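Local coordinates for protein chinitase A (PDB 3EBV) that probably hydrolyses internal glycosidic bonds of chitin, as the TIM-barrel domain of a family 18 chitinase and part of a longer protein, at residues F37-T42 / T48-S53; K192-G197 / C253-P258. One frame throughout, in Å; residues are numbered along the deposited sequence.

How the contacts relate
The contacts sit on opposite sides of the centre of the chain, a TIM barrel, with centres about 38 Å and nearest atoms about 17 Å apart, and they share no element. Contact 1 belongs to the barrel wall: the end of strand 32-40 pairs with the short strand 47-48, and backbone hydrogen bonds and a water do most of the work. Contact 2 lies somewhat farther from the centre of the chain, where the two-stranded hairpin 186-187/193-194 meets the loop after helix 237-249; there it is side chains and a water that join the segments. Both are partly buried: A38 and F49 are the covered residues of contact 1, F256 that of contact 2.

Contact 1. Residues F37-T42 / T48-S53; sequences FADATT and TFNLDS
D39 and T48 form an antiparallel hydrogen-bonded pair. D39 N gives a nearly straight bond (170°) to T48 O at 2.7 Å, and T48 N returns one to D39 O at 2.9 Å. A water continues the join where direct pairing stops: it donates to F37 O (2.9 Å) and to D39 OD2 (2.8 Å), and accepts from N50 N. One molecule thus ties two backbone groups to a carboxylate, which helps fix the rotation of the D39 side chain. With chi1 at -74°, D39 CG stands beside its own backbone N and the carboxylate leans toward N50, whose ND2 stays 3.7 Å from OD2, the two planes turned by 31°.

Farther along, the methyls of T41 and T48 meet, CG2 to CG2, at 3.9 Å, with the side chains crossing at about a right angle. At the buried side A38 CB lies 3.4 Å from T48 O. F37 O comes up to the F49 ring at its edge, in its plane; Y111 makes an edge-to-face contact with that ring, and I80 of the neighbouring parallel strand touches both A38 and F49. At the end of strand 32-40, D39 N and O are thus satisfied by T48, and F37 O and the D39 carboxylate by water, consistent with a short antiparallel return appended to a barrel strand.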
ATOM      1  N   PHE A  37      -7.688  -8.097   5.396  1.00 13.77           N
ATOM      2  CA  PHE A  37      -6.596  -8.762   4.685  1.00 14.33           C
ATOM      3  C   PHE A  37      -7.027 -10.186   4.331  1.00 15.66           C
ATOM      4  O   PHE A  37      -8.021 -10.711   4.886  1.00 15.87           O
ATOM      5  CB  PHE A  37      -5.390  -8.907   5.606  1.00 15.54           C
ATOM      6  CG  PHE A  37      -4.789  -7.605   6.065  1.00 13.71           C
ATOM      7  CD1 PHE A  37      -3.873  -6.931   5.254  1.00 13.84           C
ATOM      8  CD2 PHE A  37      -5.115  -7.076   7.305  1.00 14.95           C
ATOM      9  CE1 PHE A  37      -3.304  -5.734   5.681  1.00 12.31           C
ATOM     10  CE2 PHE A  37      -4.528  -5.873   7.739  1.00 13.88           C
ATOM     11  CZ  PHE A  37      -3.630  -5.201   6.914  1.00 13.23           C
ATOM     12  N   ALA A  38      -6.262 -10.808   3.449  1.00 16.08           N
ATOM     13  CA  ALA A  38      -6.351 -12.270   3.287  1.00 17.51           C
ATOM     14  C   ALA A  38      -5.844 -12.926   4.575  1.00 21.00           C
ATOM     15  O   ALA A  38      -5.112 -12.305   5.343  1.00 23.68           O
ATOM     16  CB  ALA A  38      -5.582 -12.748   2.080  1.00 16.47           C
ATOM     17  N   ASP A  39      -6.285 -14.157   4.828  1.00 21.30           N
ATOM     18  CA  ASP A  39      -5.912 -14.933   6.014  1.00 23.11           C
ATOM     19  C   ASP A  39      -4.868 -16.012   5.601  1.00 21.25           C
ATOM     20  O   ASP A  39      -4.981 -16.582   4.526  1.00 19.72           O
ATOM     21  CB  ASP A  39      -7.182 -15.601   6.589  1.00 24.29           C
ATOM     22  CG  ASP A  39      -8.127 -14.598   7.317  1.00 28.50           C
ATOM     23  OD1 ASP A  39      -7.609 -13.800   8.126  1.00 33.89           O
ATOM     24  OD2 ASP A  39      -9.363 -14.649   7.103  1.00 33.98           O
ATOM     25  N   ALA A  40      -3.861 -16.271   6.431  1.00 22.19           N
ATOM     26  CA  ALA A  40      -3.036 -17.488   6.267  1.00 22.94           C
ATOM     27  C   ALA A  40      -3.886 -18.751   6.475  1.00 23.34           C
ATOM     28  O   ALA A  40      -4.948 -18.695   7.107  1.00 24.10           O
ATOM     29  CB  ALA A  40      -1.881 -17.493   7.232  1.00 23.18           C
ATOM     30  N   THR A  41      -3.418 -19.877   5.937  1.00 22.35           N
ATOM     31  CA  THR A  41      -4.084 -21.189   6.164  1.00 22.27           C
ATOM     32  C   THR A  41      -3.059 -22.173   6.727  1.00 23.06           C
ATOM     33  O   THR A  41      -1.904 -21.812   7.022  1.00 23.72           O
ATOM     34  CB  THR A  41      -4.686 -21.764   4.872  1.00 21.19           C
ATOM     35  OG1 THR A  41      -3.623 -22.215   4.017  1.00 22.48           O
ATOM     36  CG2 THR A  41      -5.527 -20.748   4.135  1.00 22.75           C
ATOM     37  N   THR A  42      -3.473 -23.431   6.897  1.00 23.31           N
ATOM     38  CA  THR A  42      -2.545 -24.445   7.378  1.00 24.95           C
ATOM     39  C   THR A  42      -1.524 -24.892   6.322  1.00 24.34           C
ATOM     40  O   THR A  42      -0.564 -25.575   6.671  1.00 25.74           O
ATOM     41  CB  THR A  42      -3.299 -25.692   7.916  1.00 25.32           C
ATOM     42  OG1 THR A  42      -4.191 -26.175   6.905  1.00 27.95           O
ATOM     43  CG2 THR A  42      -4.086 -25.316   9.150  1.00 26.12           C
ATOM     44  N   THR A  48      -6.341 -17.262   2.035  1.00 18.49           N
ATOM     45  CA  THR A  48      -7.738 -17.295   1.662  1.00 19.72           C
ATOM     46  C   THR A  48      -8.358 -15.961   2.083  1.00 19.74           C
ATOM     47  O   THR A  48      -7.756 -15.192   2.858  1.00 19.36           O
ATOM     48  CB  THR A  48      -8.471 -18.523   2.332  1.00 21.11           C
ATOM     49  OG1 THR A  48      -9.761 -18.689   1.736  1.00 25.60           O
ATOM     50  CG2 THR A  48      -8.597 -18.328   3.817  1.00 20.57           C
ATOM     51  N   PHE A  49      -9.524 -15.670   1.536  1.00 19.33           N
ATOM     52  CA  PHE A  49     -10.243 -14.490   1.954  1.00 19.15           C
ATOM     53  C   PHE A  49     -11.639 -14.887   2.425  1.00 19.80           C
ATOM     54  O   PHE A  49     -12.340 -15.636   1.728  1.00 21.34           O
ATOM     55  CB  PHE A  49     -10.366 -13.506   0.800  1.00 19.21           C
ATOM     56  CG  PHE A  49     -11.164 -12.271   1.155  1.00 19.32           C
ATOM     57  CD1 PHE A  49     -10.662 -11.343   2.074  1.00 19.46           C
ATOM     58  CD2 PHE A  49     -12.422 -12.054   0.600  1.00 21.89           C
ATOM     59  CE1 PHE A  49     -11.402 -10.227   2.411  1.00 20.08           C
ATOM     60  CE2 PHE A  49     -13.162 -10.929   0.944  1.00 21.20           C
ATOM     61  CZ  PHE A  49     -12.649 -10.015   1.833  1.00 19.95           C
ATOM     62  N   ASN A  50     -12.018 -14.366   3.585  1.00 20.01           N
ATOM     63  CA  ASN A  50     -13.333 -14.632   4.157  1.00 21.06           C
ATOM     64  C   ASN A  50     -13.951 -13.292   4.545  1.00 19.72           C
ATOM     65  O   ASN A  50     -13.492 -12.682   5.532  1.00 18.74           O
ATOM     66  CB  ASN A  50     -13.169 -15.518   5.397  1.00 22.94           C
ATOM     67  CG  ASN A  50     -12.647 -16.924   5.056  1.00 26.10           C
ATOM     68  OD1 ASN A  50     -13.229 -17.623   4.224  1.00 32.28           O
ATOM     69  ND2 ASN A  50     -11.555 -17.331   5.694  1.00 30.05           N
ATOM     70  N   LEU A  51     -14.938 -12.846   3.775  1.00 19.10           N
ATOM     71  CA  LEU A  51     -15.606 -11.580   4.095  1.00 19.79           C
ATOM     72  C   LEU A  51     -16.152 -11.647   5.511  1.00 20.94           C
ATOM     73  O   LEU A  51     -16.838 -12.615   5.862  1.00 21.02           O
ATOM     74  CB  LEU A  51     -16.717 -11.262   3.098  1.00 19.74           C
ATOM     75  CG  LEU A  51     -17.479  -9.942   3.278  1.00 19.90           C
ATOM     76  CD1 LEU A  51     -16.537  -8.705   3.060  1.00 19.87           C
ATOM     77  CD2 LEU A  51     -18.652  -9.865   2.357  1.00 20.66           C
ATOM     78  N   ASP A  52     -15.850 -10.635   6.327  1.00 21.00           N
ATOM     79  CA  ASP A  52     -16.320 -10.570   7.718  1.00 21.74           C
ATOM     80  C   ASP A  52     -17.765 -10.047   7.775  1.00 22.36           C
ATOM     81  O   ASP A  52     -18.052  -9.002   8.365  1.00 21.32           O
ATOM     82  CB  ASP A  52     -15.362  -9.690   8.545  1.00 22.19           C
ATOM     83  CG  ASP A  52     -15.692  -9.669  10.033  1.00 25.47           C
ATOM     84  OD1 ASP A  52     -16.381 -10.603  10.520  1.00 26.73           O
ATOM     85  OD2 ASP A  52     -15.250  -8.715  10.714  1.00 25.87           O
ATOM     86  N   SER A  53     -18.679 -10.807   7.177  1.00 22.55           N
ATOM     87  CA  SER A  53     -20.081 -10.434   7.130  1.00 24.64           C
ATOM     88  C   SER A  53     -20.650 -10.034   8.490  1.00 26.31           C
ATOM     89  O   SER A  53     -21.267  -8.974   8.619  1.00 27.58           O
ATOM     90  CB  SER A  53     -20.860 -11.608   6.546  1.00 23.55           C
ATOM     91  OG  SER A  53     -20.550 -11.715   5.170  1.00 24.73           O
TER
HETATM   92  O   HOH W   1      -9.956 -12.876   5.073  1.00 22.31           O

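Contact 2. Residues K192-G197 / C253-P258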
ATOM      1  N   LYS A 192      21.550  11.092   7.008  1.00 10.96           N
ATOM      2  CA  LYS A 192      21.193  11.795   8.269  1.00 10.47           C
ATOM      3  C   LYS A 192      19.973  11.149   8.912  1.00 11.54           C
ATOM      4  O   LYS A 192      19.180  10.520   8.215  1.00 11.58           O
ATOM      5  CB  LYS A 192      20.933  13.284   8.004  1.00 10.09           C
ATOM      6  CG  LYS A 192      22.096  14.048   7.367  1.00 10.43           C
ATOM      7  CD  LYS A 192      21.853  15.564   7.390  1.00 11.23           C
ATOM      8  CE  LYS A 192      23.146  16.269   7.038  1.00 12.44           C
ATOM      9  NZ  LYS A 192      22.943  17.790   6.977  1.00 14.23           N
ATOM     10  N   VAL A 193      19.810  11.331  10.217  1.00 10.08           N
ATOM     11  CA  VAL A 193      18.707  10.712  10.973  1.00  9.81           C
ATOM     12  C   VAL A 193      17.490  11.614  10.953  1.00 10.85           C
ATOM     13  O   VAL A 193      17.566  12.828  11.280  1.00 10.60           O
ATOM     14  CB  VAL A 193      19.141  10.484  12.456  1.00 10.94           C
ATOM     15  CG1 VAL A 193      17.965   9.966  13.288  1.00 11.69           C
ATOM     16  CG2 VAL A 193      20.339   9.542  12.525  1.00 12.89           C
ATOM     17  N   TYR A 194      16.355  11.032  10.595  1.00  9.87           N
ATOM     18  CA  TYR A 194      15.080  11.737  10.561  1.00  9.63           C
ATOM     19  C   TYR A 194      14.055  10.999  11.411  1.00  9.27           C
ATOM     20  O   TYR A 194      14.166   9.783  11.659  1.00 10.76           O
ATOM     21  CB  TYR A 194      14.539  11.858   9.104  1.00  9.65           C
ATOM     22  CG  TYR A 194      15.458  12.723   8.257  1.00  8.54           C
ATOM     23  CD1 TYR A 194      15.311  14.101   8.292  1.00  9.43           C
ATOM     24  CD2 TYR A 194      16.493  12.159   7.477  1.00 10.51           C
ATOM     25  CE1 TYR A 194      16.165  14.931   7.548  1.00  9.81           C
ATOM     26  CE2 TYR A 194      17.353  12.980   6.735  1.00 10.14           C
ATOM     27  CZ  TYR A 194      17.163  14.375   6.789  1.00  9.71           C
ATOM     28  OH  TYR A 194      18.002  15.245   6.070  1.00 10.54           O
ATOM     29  N   ALA A 195      13.057  11.755  11.838  1.00  8.63           N
ATOM     30  CA  ALA A 195      12.005  11.239  12.725  1.00  9.13           C
ATOM     31  C   ALA A 195      10.635  11.288  12.081  1.00  9.83           C
ATOM     32  O   ALA A 195      10.322  12.246  11.335  1.00  9.78           O
ATOM     33  CB  ALA A 195      11.969  12.076  13.994  1.00 10.55           C
ATOM     34  N   GLN A 196       9.797  10.290  12.397  1.00 10.15           N
ATOM     35  CA  GLN A 196       8.441  10.265  11.848  1.00  9.95           C
ATOM     36  C   GLN A 196       7.642  11.508  12.248  1.00 10.41           C
ATOM     37  O   GLN A 196       7.936  12.139  13.272  1.00 11.06           O
ATOM     38  CB  GLN A 196       7.677   8.963  12.192  1.00 10.07           C
ATOM     39  CG  GLN A 196       7.266   8.942  13.660  1.00  9.78           C
ATOM     40  CD  GLN A 196       6.628   7.642  14.056  1.00 11.57           C
ATOM     41  OE1 GLN A 196       6.255   6.856  13.189  1.00 11.08           O
ATOM     42  NE2 GLN A 196       6.539   7.385  15.361  1.00 13.18           N
ATOM     43  N   GLY A 197       6.609  11.799  11.474  1.00 10.91           N
ATOM     44  CA  GLY A 197       5.777  12.948  11.793  1.00 11.25           C
ATOM     45  C   GLY A 197       6.309  14.281  11.287  1.00 12.32           C
ATOM     46  O   GLY A 197       5.836  15.331  11.732  1.00 13.93           O
ATOM     47  N   CYS A 253       9.643  22.199   0.466  1.00 10.68           N
ATOM     48  CA  CYS A 253      10.553  21.305   1.193  1.00 11.44           C
ATOM     49  C   CYS A 253      10.807  21.761   2.631  1.00 12.98           C
ATOM     50  O   CYS A 253      10.694  22.959   2.977  1.00 13.64           O
ATOM     51  CB  CYS A 253      11.913  21.184   0.482  1.00 12.00           C
ATOM     52  SG  CYS A 253      11.783  20.516  -1.205  1.00 10.76           S
ATOM     53  N   GLY A 254      11.151  20.789   3.482  1.00 12.34           N
ATOM     54  CA  GLY A 254      11.652  21.099   4.834  1.00 11.82           C
ATOM     55  C   GLY A 254      13.161  21.325   4.743  1.00 11.28           C
ATOM     56  O   GLY A 254      13.646  21.881   3.719  1.00 13.70           O
ATOM     57  N   SER A 255      13.937  20.949   5.765  1.00 11.34           N
ATOM     58  CA  SER A 255      15.402  21.099   5.658  1.00 11.60           C
ATOM     59  C   SER A 255      16.004  20.218   4.552  1.00 11.56           C
ATOM     60  O   SER A 255      17.076  20.503   3.971  1.00 12.41           O
ATOM     61  CB  SER A 255      16.127  20.805   6.979  1.00 12.24           C
ATOM     62  OG  SER A 255      16.243  19.406   7.271  1.00 13.21           O
ATOM     63  N   PHE A 256      15.364  19.066   4.297  1.00 10.30           N
ATOM     64  CA  PHE A 256      15.890  18.144   3.296  1.00  9.60           C
ATOM     65  C   PHE A 256      15.430  18.531   1.887  1.00  9.37           C
ATOM     66  O   PHE A 256      14.236  18.646   1.625  1.00 10.37           O
ATOM     67  CB  PHE A 256      15.457  16.689   3.558  1.00  9.36           C
ATOM     68  CG  PHE A 256      16.003  15.786   2.503  1.00  9.60           C
ATOM     69  CD1 PHE A 256      17.388  15.525   2.422  1.00 11.59           C
ATOM     70  CD2 PHE A 256      15.156  15.320   1.500  1.00  9.90           C
ATOM     71  CE1 PHE A 256      17.919  14.768   1.344  1.00 10.69           C
ATOM     72  CE2 PHE A 256      15.691  14.538   0.446  1.00  8.89           C
ATOM     73  CZ  PHE A 256      17.055  14.282   0.369  1.00 10.13           C
ATOM     74  N   LYS A 257      16.434  18.744   1.039  1.00  9.68           N
ATOM     75  CA  LYS A 257      16.169  19.087  -0.367  1.00  9.63           C
ATOM     76  C   LYS A 257      16.647  17.974  -1.289  1.00  9.39           C
ATOM     77  O   LYS A 257      17.839  17.702  -1.397  1.00 10.65           O
ATOM     78  CB  LYS A 257      16.896  20.403  -0.716  1.00  9.94           C
ATOM     79  CG  LYS A 257      16.737  20.787  -2.227  1.00  9.76           C
ATOM     80  CD  LYS A 257      15.295  21.156  -2.527  1.00 10.45           C
ATOM     81  CE  LYS A 257      15.047  21.488  -4.026  1.00 11.35           C
ATOM     82  NZ  LYS A 257      15.127  20.235  -4.872  1.00  9.84           N
ATOM     83  N   PRO A 258      15.679  17.271  -1.940  1.00 10.29           N
ATOM     84  CA  PRO A 258      16.134  16.281  -2.905  1.00 10.78           C
ATOM     85  C   PRO A 258      17.002  16.908  -3.995  1.00 11.12           C
ATOM     86  O   PRO A 258      16.811  18.074  -4.359  1.00 10.83           O
ATOM     87  CB  PRO A 258      14.820  15.748  -3.506  1.00 11.69           C
ATOM     88  CG  PRO A 258      13.725  16.079  -2.497  1.00 11.91           C
ATOM     89  CD  PRO A 258      14.205  17.375  -1.831  1.00 10.42           C
TER
HETATM   90  O   HOH W   2      18.130  17.984   5.790  1.00 13.46           O
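The hydroxyl of Y194 packs obliquely against F256, where OH lies 3.7 Å from CD1 and 3.9 Å from CB. The two side chains cross at about a right angle, and the contact is made by the hydroxyl end of the tyrosine ring: its CZ is 4.3 Å from F256 CB. Conformation sets this up from both sides. In Y194, chi1 of -65° places CG beside the backbone N and opposite the carbonyl carbon, sending the ring from strand 193-194 toward the loop. In F256, CG is instead turned away from the backbone N (chi1 179°), which lays the ring out past the tyrosine hydroxyl while the chain runs on to K257.

A water bridges the two hydroxyls of Y194 and S255. It donates to Y194 OH and to S255 OG, each at 2.8 Å, and it lies in the plane of the tyrosine ring, at its edge. S255 OG also approaches that edge, 4.5 Å from Y194 CE1. Each hydroxyl has an acidic partner as well: Y194 OH bonds to D190, and S255 OG to D200, whose other carboxylate oxygen accepts from F256 N. D200, at the start of helix 199-210, therefore binds both the serine side chain and the next backbone amide, which probably helps position the loop that carries F256. The buried phenylalanine also packs on C189, D190 and T203, and A204 touches Y194.

Nearby, the C246-C253 disulfide ties the loop back to helix 237-249. The arrangement is peripheral packing of a TIM barrel: a beta hairpin inserted after strand 175-179 rests against the loop that leads from helix 237-249 to strand 267-271.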